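Local structure of glycosyltransferase (duf1792) (Streptococcus sanguinis, 5V4A) at residues T198-G201 with V206-Y209; G31-V36 with L97-N102; E227-Q232 with V239-K244. The protein binds UDP as the C-terminal GT-D-fold part of a longer glycosyltransferase, and probably serves the pathway that exports a serine-rich repeat cell-wall protein. All blocks are in the same frame, centred on the assembly; numbering follows the deposited sequence.

Overall arrangement
Interaction 1 is the most central of the three and fully buried. It joins strand 195-199 to the helix that follows it, and its loop also carries the UDP contact. Interaction 2 lies farther out and ties helix 30-36 to helix 82-103; it meets interaction 1 where Glu32 packs against Gly201. Interaction 3, partly buried, fastens helix 224-233 to a loop and makes no contact with the other two. The chemistry changes with place: interaction 1 is apolar between its protein segments, interaction 2 adds a methionine-aromatic contact and a water bridge at an exposed lysine, and interaction 3 relies on a salt bridge and an indole hydrogen bond.

Interaction 1 of 3, residues T198-G201 with V206-Y209; sequences TMLG and VLVY. With UDP (uridine-5'-diphosphate), chain C.
Thr198 OG1, hydrogen-bonded to Val146 O on the adjoining strand 142-148, has Leu207 CD2 of the helix beside it at 4.0 Å. Both branches of the threonine meet the helix: with OG1 anti to the backbone N (chi1 -168°) and next to Leu207, the methyl CG2 comes to lie against Val208 CG2 at 3.6 Å. The buried hydroxyl is thus satisfied within the sheet. Backbone bonds from Thr198 to Leu219 and Ile221 hold this residue against strand 218-220 and the residue after it as well.

Leu200 divides its two methyls. CD2 turns to the helix and approaches Leu207 CD2 at 4.2 Å, whereas CD1 lies off the C2-N3 edge of the uracil, out of its plane, at 3.6 Å from UDP O2. One side chain therefore connects helix and base directly. Ile183 of helix 180-190 touches both leucines.

Beyond the strand, the chain turns toward the nucleotide. Gly201 N donates to UDP O5' at 3.2 Å, a bent bond (141° at the hydrogen), and the same nitrogen is 3.0 Å from the ribose O4'. Gly201 has a positive phi of 55°, a conformation that favours glycine. Lys205, on the same helix, also hydrogen-bonds the UDP. A nucleotide held where a parallel strand gives way to its helix, here within the beta-alpha-beta unit of 195-199, 201-213 and 218-220, is the arrangement of Rossmann-like nucleotide-binding folds.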
loop_
_atom_site.group_PDB
_atom_site.type_symbol
_atom_site.label_atom_id
_atom_site.label_comp_id
_atom_site.label_asym_id
_atom_site.label_seq_id
_atom_site.Cartn_x
_atom_site.Cartn_y
_atom_site.Cartn_z
ATOM N N THR A 198 18.330 4.140 4.173
ATOM C CA THR A 198 19.349 4.103 5.214
ATOM C C THR A 198 18.766 3.569 6.519
ATOM O O THR A 198 17.611 3.846 6.876
ATOM C CB THR A 198 20.025 5.490 5.404
ATOM O OG1 THR A 198 21.196 5.350 6.221
ATOM C CG2 THR A 198 19.092 6.484 6.052
ATOM N N MET A 199 19.566 2.730 7.181
ATOM C CA MET A 199 19.235 2.087 8.447
ATOM C C MET A 199 20.500 2.279 9.281
ATOM O O MET A 199 21.376 1.417 9.248
ATOM C CB MET A 199 18.920 0.601 8.278
ATOM C CG MET A 199 17.742 0.241 7.359
ATOM S SD MET A 199 17.997 0.692 5.633
ATOM C CE MET A 199 19.335 -0.378 5.314
ATOM N N LEU A 200 20.627 3.424 9.959
ATOM C CA LEU A 200 21.922 3.782 10.523
ATOM C C LEU A 200 21.801 4.660 11.760
ATOM O O LEU A 200 22.692 5.473 12.024
ATOM C CB LEU A 200 22.791 4.489 9.460
ATOM C CG LEU A 200 24.326 4.452 9.561
ATOM C CD1 LEU A 200 24.905 3.032 9.481
ATOM C CD2 LEU A 200 24.965 5.386 8.502
ATOM N N GLY A 201 20.744 4.478 12.554
ATOM C CA GLY A 201 20.598 5.200 13.799
ATOM C C GLY A 201 20.678 6.701 13.622
ATOM O O GLY A 201 20.178 7.257 12.631
ATOM N N VAL A 206 21.479 12.623 9.848
ATOM C CA VAL A 206 22.370 13.620 9.278
ATOM C C VAL A 206 22.696 13.275 7.838
ATOM O O VAL A 206 22.853 14.161 6.989
ATOM C CB VAL A 206 23.646 13.719 10.127
ATOM C CG1 VAL A 206 24.489 14.870 9.639
ATOM C CG2 VAL A 206 23.298 13.848 11.601
ATOM N N LEU A 207 22.854 11.980 7.558
ATOM C CA LEU A 207 23.138 11.520 6.207
ATOM C C LEU A 207 22.014 11.905 5.252
ATOM O O LEU A 207 22.256 12.523 4.204
ATOM C CB LEU A 207 23.367 10.002 6.233
ATOM C CG LEU A 207 23.826 9.280 4.959
ATOM C CD1 LEU A 207 24.970 10.007 4.255
ATOM C CD2 LEU A 207 24.178 7.815 5.229
ATOM N N VAL A 208 20.773 11.540 5.590
ATOM C CA VAL A 208 19.668 11.898 4.700
ATOM C C VAL A 208 19.626 13.407 4.500
ATOM O O VAL A 208 19.486 13.893 3.373
ATOM C CB VAL A 208 18.323 11.379 5.230
ATOM C CG1 VAL A 208 17.186 12.057 4.419
ATOM C CG2 VAL A 208 18.242 9.873 5.097
ATOM N N TYR A 209 19.692 14.172 5.592
ATOM C CA TYR A 209 19.636 15.628 5.449
ATOM C C TYR A 209 20.721 16.129 4.506
ATOM O O TYR A 209 20.446 16.900 3.575
ATOM C CB TYR A 209 19.763 16.319 6.804
ATOM C CG TYR A 209 19.677 17.820 6.659
ATOM C CD1 TYR A 209 18.472 18.473 6.781
ATOM C CD2 TYR A 209 20.807 18.579 6.372
ATOM C CE1 TYR A 209 18.391 19.852 6.623
ATOM C CE2 TYR A 209 20.733 19.960 6.205
ATOM C CZ TYR A 209 19.524 20.587 6.347
ATOM O OH TYR A 209 19.434 21.955 6.192
HETATM N N1 UDP C . 22.894 1.359 13.278
HETATM C C2 UDP C . 24.077 1.157 12.607
HETATM N N3 UDP C . 25.127 1.928 13.032
HETATM C C4 UDP C . 25.113 2.864 14.049
HETATM C C5 UDP C . 23.848 3.026 14.690
HETATM C C6 UDP C . 22.792 2.291 14.284
HETATM O O2 UDP C . 24.195 0.351 11.697
HETATM O O4 UDP C . 26.151 3.498 14.315
HETATM C "C1'" UDP C . 21.704 0.602 12.805
HETATM C "C2'" UDP C . 21.204 -0.547 13.671
HETATM O "O2'" UDP C . 22.018 -1.708 13.512
HETATM C "C3'" UDP C . 19.775 -0.708 13.110
HETATM C "C4'" UDP C . 19.398 0.720 12.666
HETATM O "O4'" UDP C . 20.616 1.493 12.743
HETATM O "O3'" UDP C . 19.725 -1.539 11.957
HETATM C "C5'" UDP C . 18.299 1.387 13.459
HETATM O "O5'" UDP C . 18.116 2.775 13.104
HETATM P PA UDP C . 17.117 3.696 13.914
HETATM O O1A UDP C . 17.616 3.922 15.338
HETATM O O2A UDP C . 16.875 4.898 13.078
HETATM O O3A UDP C . 15.756 2.799 14.038
HETATM P PB UDP C . 14.252 3.128 14.434
HETATM O O1B UDP C . 14.278 4.646 14.650
HETATM O O2B UDP C . 14.078 2.389 15.782
HETATM O O3B UDP C . 13.292 2.705 13.363
#

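Interaction 2 of 3, residues G31-V36 with L97-N102; sequences GEMDLV and LEKYKN
Met33 and Tyr100 make the aromatic part of this contact. The methyl CE of Met33 sits over the middle of one face of the Tyr100 ring, 3.7 Å from the centroid and 14° off the normal, a CH-pi approach. The sulfur lies farther out above the same face, SD being 4.9 Å from the centroid, and the S-CH3 bond slants down to the ring, so that the methyl makes the close approach. This is a Met-aromatic contact with the methyl in front. Two bends in the methionine chain, at chi2 (60°) and chi3 (61°), fold CE back over the ring.

Van der Waals contacts continue the patch. Met33 CB lies 3.5 Å from Tyr100 OH, at the far end of the ring, while the hydroxyl has its polar partner in His92 NE2. Met33 SD rests on the aliphatic part of Lys99, 4.1 Å from both its CB and its CD. Helix 30-36 follows strand 24-27, and helix 82-103 comes between strands 66-70 and 110-111 in the sequence; the contact thus joins two helices connected to the three-stranded parallel sheet of the GT-D domain. Phe74 meets the Tyr100 ring edge-to-face, and Phe96 and Met58 also touch Met33.

Polar links lie toward the solvent side, at the exposed Lys99. A water donates to Val36 O at 2.9 Å and accepts from Lys99 NZ at 3.0 Å, bridging the last residue of helix 30-36 to the lysine. Within 97-102, Asn102 ND2 bonds to Glu98 O at 2.8 Å, the acceptor close to the amide plane, and Lys101 NZ is modelled in a salt bridge with Glu98, though that side chain is poorly ordered.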
loop_
_atom_site.group_PDB
_atom_site.type_symbol
_atom_site.label_atom_id
_atom_site.label_comp_id
_atom_site.label_asym_id
_atom_site.label_seq_id
_atom_site.Cartn_x
_atom_site.Cartn_y
_atom_site.Cartn_z
ATOM N N GLY A 31 16.031 7.770 20.917
ATOM C CA GLY A 31 17.481 7.749 20.975
ATOM C C GLY A 31 18.108 9.045 20.506
ATOM O O GLY A 31 19.185 9.425 20.977
ATOM N N GLU A 32 17.471 9.720 19.539
ATOM C CA GLU A 32 17.984 11.013 19.088
ATOM C C GLU A 32 17.778 12.089 20.146
ATOM O O GLU A 32 18.680 12.904 20.406
ATOM C CB GLU A 32 17.307 11.402 17.773
ATOM C CG GLU A 32 17.822 10.630 16.575
ATOM C CD GLU A 32 17.556 9.141 16.664
ATOM O OE1 GLU A 32 16.365 8.754 16.759
ATOM O OE2 GLU A 32 18.532 8.360 16.585
ATOM N N MET A 33 16.606 12.094 20.786
ATOM C CA MET A 33 16.370 13.035 21.875
ATOM C C MET A 33 17.325 12.767 23.040
ATOM O O MET A 33 17.730 13.703 23.737
ATOM C CB MET A 33 14.909 12.978 22.320
ATOM C CG MET A 33 14.627 13.739 23.586
ATOM S SD MET A 33 15.044 15.501 23.401
ATOM C CE MET A 33 13.950 16.007 22.072
ATOM N N ASP A 34 17.658 11.496 23.286
ATOM C CA ASP A 34 18.684 11.170 24.271
ATOM C C ASP A 34 19.984 11.902 23.973
ATOM O O ASP A 34 20.604 12.479 24.868
ATOM C CB ASP A 34 18.930 9.661 24.299
ATOM C CG ASP A 34 18.141 8.968 25.383
ATOM O OD1 ASP A 34 17.921 7.742 25.265
ATOM O OD2 ASP A 34 17.742 9.661 26.346
ATOM N N LEU A 35 20.433 11.837 22.721
ATOM C CA LEU A 35 21.677 12.487 22.326
ATOM C C LEU A 35 21.562 14.008 22.364
ATOM O O LEU A 35 22.526 14.695 22.725
ATOM C CB LEU A 35 22.080 12.023 20.932
ATOM C CG LEU A 35 22.722 10.645 20.807
ATOM C CD1 LEU A 35 22.705 10.183 19.365
ATOM C CD2 LEU A 35 24.165 10.688 21.344
ATOM N N VAL A 36 20.404 14.557 21.972
ATOM C CA VAL A 36 20.214 16.003 22.041
ATOM C C VAL A 36 20.238 16.485 23.479
ATOM O O VAL A 36 20.576 17.645 23.743
ATOM C CB VAL A 36 18.898 16.406 21.343
ATOM C CG1 VAL A 36 18.604 17.882 21.556
ATOM C CG2 VAL A 36 18.964 16.064 19.856
ATOM N N LEU A 97 9.523 16.287 27.486
ATOM C CA LEU A 97 8.399 16.931 26.807
ATOM C C LEU A 97 8.671 18.408 26.560
ATOM O O LEU A 97 8.392 18.925 25.470
ATOM C CB LEU A 97 7.107 16.763 27.606
ATOM C CG LEU A 97 5.909 17.519 27.011
ATOM C CD1 LEU A 97 5.655 17.127 25.553
ATOM C CD2 LEU A 97 4.656 17.325 27.846
ATOM N N GLU A 98 9.237 19.100 27.553
ATOM C CA GLU A 98 9.529 20.518 27.394
ATOM C C GLU A 98 10.647 20.764 26.390
ATOM O O GLU A 98 10.699 21.846 25.795
ATOM C CB GLU A 98 9.888 21.132 28.750
ATOM C CG GLU A 98 9.896 22.657 28.778
ATOM C CD GLU A 98 8.516 23.260 28.585
ATOM O OE1 GLU A 98 8.421 24.372 28.020
ATOM O OE2 GLU A 98 7.527 22.629 29.012
ATOM N N LYS A 99 11.515 19.775 26.156
ATOM C CA LYS A 99 12.501 19.904 25.087
ATOM C C LYS A 99 11.840 19.756 23.722
ATOM O O LYS A 99 12.131 20.524 22.795
ATOM C CB LYS A 99 13.613 18.866 25.253
ATOM C CG LYS A 99 14.648 19.225 26.325
ATOM C CD LYS A 99 15.965 18.489 26.124
ATOM C CE LYS A 99 16.882 18.730 27.314
ATOM N NZ LYS A 99 17.244 20.175 27.383
ATOM N N TYR A 100 10.935 18.784 23.584
ATOM C CA TYR A 100 10.195 18.641 22.332
ATOM C C TYR A 100 9.456 19.926 21.984
ATOM O O TYR A 100 9.546 20.417 20.854
ATOM C CB TYR A 100 9.215 17.471 22.417
ATOM C CG TYR A 100 9.848 16.110 22.240
ATOM C CD1 TYR A 100 10.326 15.706 21.005
ATOM C CD2 TYR A 100 9.946 15.221 23.305
ATOM C CE1 TYR A 100 10.893 14.457 20.830
ATOM C CE2 TYR A 100 10.516 13.966 23.145
ATOM C CZ TYR A 100 10.990 13.590 21.907
ATOM O OH TYR A 100 11.557 12.346 21.729
ATOM N N LYS A 101 8.718 20.488 22.946
ATOM C CA LYS A 101 7.986 21.724 22.682
ATOM C C LYS A 101 8.924 22.891 22.377
ATOM O O LYS A 101 8.561 23.793 21.614
ATOM C CB LYS A 101 7.068 22.055 23.863
ATOM C CG LYS A 101 6.020 20.990 24.116
ATOM C CD LYS A 101 5.094 21.324 25.271
ATOM C CE LYS A 101 5.856 21.787 26.500
ATOM N NZ LYS A 101 4.966 22.013 27.689
ATOM N N ASN A 102 10.138 22.878 22.933
ATOM C CA ASN A 102 11.071 23.972 22.681
ATOM C C ASN A 102 11.738 23.854 21.313
ATOM O O ASN A 102 11.920 24.862 20.622
ATOM C CB ASN A 102 12.117 24.037 23.788
ATOM C CG ASN A 102 11.782 25.077 24.834
ATOM O OD1 ASN A 102 11.964 26.275 24.614
ATOM N ND2 ASN A 102 11.280 24.626 25.979
HETATM O O HOH W 1 19.412 19.726 25.380
#

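Interaction 3 of 3, residues E227-Q232 with V239-K244; sequences EYEWFQ and VKLSHK
Helix residues Trp230 and Glu229 face an irregular loop, with CA of Trp230 7.7 Å from CA of Val239 and CA of Glu229 9.0 Å from CA of Leu241. The indole spans the shorter gap. Trp230 NE1 donates to Val239 O at 3.0 Å with an almost straight N-H...O angle of 168°. The oxygen sits at the ring edge, 4° out of the indole plane, and the hydrogen bond uses a carbonyl lone pair in the carbonyl plane, an arrangement that restrains the rotation of the ring.

Glu229 reaches the loop in two ways. Its CG packs on Leu241 CD1 at 4.0 Å, and its OE1 forms a salt bridge with Lys244 NZ at 3.0 Å. The lysine comes from the opposite direction, as an extended chain, and meets the carboxylate on its anti side, 30° out of plane.

Within the GT-D domain this pins helix 224-233 to the loop that leads into His245, a UDP-binding residue, while the side chain of Trp230 lies about 4 Å from that of Arg116, another residue of that site. Both charged ends have further partners: Lys244 NZ also bridges to Asp225 and bonds to Val155 O, and Glu229 OE1 accepts from Asn157 ND2. Lys240, whose CB points away from the helix, bends its NZ to Leu241 O at 3.0 Å and also bonds to Asp254 O.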
loop_
_atom_site.group_PDB
_atom_site.type_symbol
_atom_site.label_atom_id
_atom_site.label_comp_id
_atom_site.label_asym_id
_atom_site.label_seq_id
_atom_site.Cartn_x
_atom_site.Cartn_y
_atom_site.Cartn_z
ATOM N N GLU A 227 10.998 -5.173 12.511
ATOM C CA GLU A 227 9.549 -5.165 12.613
ATOM C C GLU A 227 8.932 -6.095 11.582
ATOM O O GLU A 227 7.923 -6.750 11.866
ATOM C CB GLU A 227 9.010 -3.735 12.465
ATOM C CG GLU A 227 9.372 -2.844 13.663
ATOM C CD GLU A 227 8.219 -2.688 14.630
ATOM O OE1 GLU A 227 7.184 -3.355 14.416
ATOM O OE2 GLU A 227 8.338 -1.910 15.603
ATOM N N TYR A 228 9.549 -6.201 10.394
ATOM C CA TYR A 228 9.042 -7.123 9.381
ATOM C C TYR A 228 9.234 -8.573 9.811
ATOM O O TYR A 228 8.349 -9.408 9.612
ATOM C CB TYR A 228 9.749 -6.880 8.050
ATOM C CG TYR A 228 9.116 -7.536 6.844
ATOM C CD1 TYR A 228 7.838 -7.189 6.429
ATOM C CD2 TYR A 228 9.803 -8.495 6.114
ATOM C CE1 TYR A 228 7.266 -7.766 5.302
ATOM C CE2 TYR A 228 9.241 -9.079 4.986
ATOM C CZ TYR A 228 7.969 -8.712 4.591
ATOM O OH TYR A 228 7.388 -9.294 3.482
ATOM N N GLU A 229 10.387 -8.895 10.395
ATOM C CA GLU A 229 10.591 -10.256 10.884
ATOM C C GLU A 229 9.560 -10.612 11.944
ATOM O O GLU A 229 8.923 -11.673 11.875
ATOM C CB GLU A 229 12.002 -10.415 11.428
ATOM C CG GLU A 229 13.072 -10.384 10.375
ATOM C CD GLU A 229 13.337 -11.731 9.742
ATOM O OE1 GLU A 229 14.177 -11.776 8.820
ATOM O OE2 GLU A 229 12.728 -12.745 10.167
ATOM N N TRP A 230 9.327 -9.701 12.896
ATOM C CA TRP A 230 8.322 -9.967 13.920
ATOM C C TRP A 230 6.935 -10.118 13.302
ATOM O O TRP A 230 6.163 -11.000 13.705
ATOM C CB TRP A 230 8.322 -8.853 14.966
ATOM C CG TRP A 230 9.546 -8.860 15.811
ATOM C CD1 TRP A 230 10.262 -9.949 16.202
ATOM C CD2 TRP A 230 10.207 -7.721 16.374
ATOM N NE1 TRP A 230 11.333 -9.564 16.970
ATOM C CE2 TRP A 230 11.319 -8.200 17.096
ATOM C CE3 TRP A 230 9.964 -6.344 16.340
ATOM C CZ2 TRP A 230 12.193 -7.351 17.773
ATOM C CZ3 TRP A 230 10.835 -5.499 17.015
ATOM C CH2 TRP A 230 11.935 -6.007 17.723
ATOM N N PHE A 231 6.608 -9.270 12.316
ATOM C CA PHE A 231 5.330 -9.376 11.616
ATOM C C PHE A 231 5.187 -10.734 10.931
ATOM O O PHE A 231 4.162 -11.409 11.080
ATOM C CB PHE A 231 5.203 -8.206 10.618
ATOM C CG PHE A 231 4.102 -8.348 9.609
ATOM C CD1 PHE A 231 2.776 -8.235 9.985
ATOM C CD2 PHE A 231 4.400 -8.494 8.263
ATOM C CE1 PHE A 231 1.747 -8.324 9.035
ATOM C CE2 PHE A 231 3.378 -8.570 7.300
ATOM C CZ PHE A 231 2.053 -8.490 7.693
ATOM N N GLN A 232 6.224 -11.181 10.222
ATOM C CA GLN A 232 6.098 -12.430 9.477
ATOM C C GLN A 232 6.000 -13.643 10.396
ATOM O O GLN A 232 5.372 -14.640 10.032
ATOM C CB GLN A 232 7.281 -12.609 8.527
ATOM C CG GLN A 232 7.469 -11.478 7.533
ATOM C CD GLN A 232 6.838 -11.760 6.198
ATOM O OE1 GLN A 232 5.615 -11.763 6.066
ATOM N NE2 GLN A 232 7.672 -11.999 5.189
ATOM N N VAL A 239 11.195 -10.718 20.247
ATOM C CA VAL A 239 12.055 -11.896 20.325
ATOM C C VAL A 239 13.375 -11.632 19.615
ATOM O O VAL A 239 13.398 -11.131 18.484
ATOM C CB VAL A 239 11.342 -13.111 19.716
ATOM C CG1 VAL A 239 12.251 -14.325 19.773
ATOM C CG2 VAL A 239 10.023 -13.363 20.435
ATOM N N LYS A 240 14.490 -11.999 20.257
ATOM C CA LYS A 240 15.795 -11.696 19.682
ATOM C C LYS A 240 16.159 -12.684 18.578
ATOM O O LYS A 240 15.969 -13.901 18.715
ATOM C CB LYS A 240 16.882 -11.696 20.758
ATOM C CG LYS A 240 18.244 -11.249 20.222
ATOM C CD LYS A 240 19.313 -11.283 21.298
ATOM C CE LYS A 240 20.635 -10.855 20.724
ATOM N NZ LYS A 240 20.982 -11.640 19.501
ATOM N N LEU A 241 16.685 -12.148 17.475
ATOM C CA LEU A 241 17.182 -12.966 16.378
ATOM C C LEU A 241 18.667 -13.246 16.577
ATOM O O LEU A 241 19.412 -12.428 17.126
ATOM C CB LEU A 241 16.956 -12.269 15.028
ATOM C CG LEU A 241 15.530 -11.781 14.762
ATOM C CD1 LEU A 241 15.454 -10.916 13.492
ATOM C CD2 LEU A 241 14.577 -12.962 14.658
ATOM N N SER A 242 19.095 -14.409 16.111
ATOM C CA SER A 242 20.447 -14.855 16.397
ATOM C C SER A 242 21.440 -14.598 15.263
ATOM O O SER A 242 22.645 -14.769 15.483
ATOM C CB SER A 242 20.430 -16.342 16.797
ATOM O OG SER A 242 20.327 -17.187 15.676
ATOM N N HIS A 243 20.979 -14.252 14.049
ATOM C CA HIS A 243 21.869 -14.170 12.893
ATOM C C HIS A 243 22.004 -12.760 12.328
ATOM O O HIS A 243 22.614 -12.582 11.271
ATOM C CB HIS A 243 21.429 -15.139 11.799
ATOM C CG HIS A 243 21.368 -16.565 12.258
ATOM N ND1 HIS A 243 20.192 -17.191 12.611
ATOM C CD2 HIS A 243 22.352 -17.472 12.461
ATOM C CE1 HIS A 243 20.453 -18.432 12.983
ATOM N NE2 HIS A 243 21.756 -18.627 12.906
ATOM N N LYS A 244 21.467 -11.761 13.008
ATOM C CA LYS A 244 21.639 -10.371 12.608
ATOM C C LYS A 244 21.171 -9.528 13.778
ATOM O O LYS A 244 20.725 -10.057 14.803
ATOM C CB LYS A 244 20.861 -10.039 11.333
ATOM C CG LYS A 244 19.386 -10.296 11.448
ATOM C CD LYS A 244 18.662 -9.782 10.218
ATOM C CE LYS A 244 17.396 -10.576 9.978
ATOM N NZ LYS A 244 16.695 -10.183 8.713
#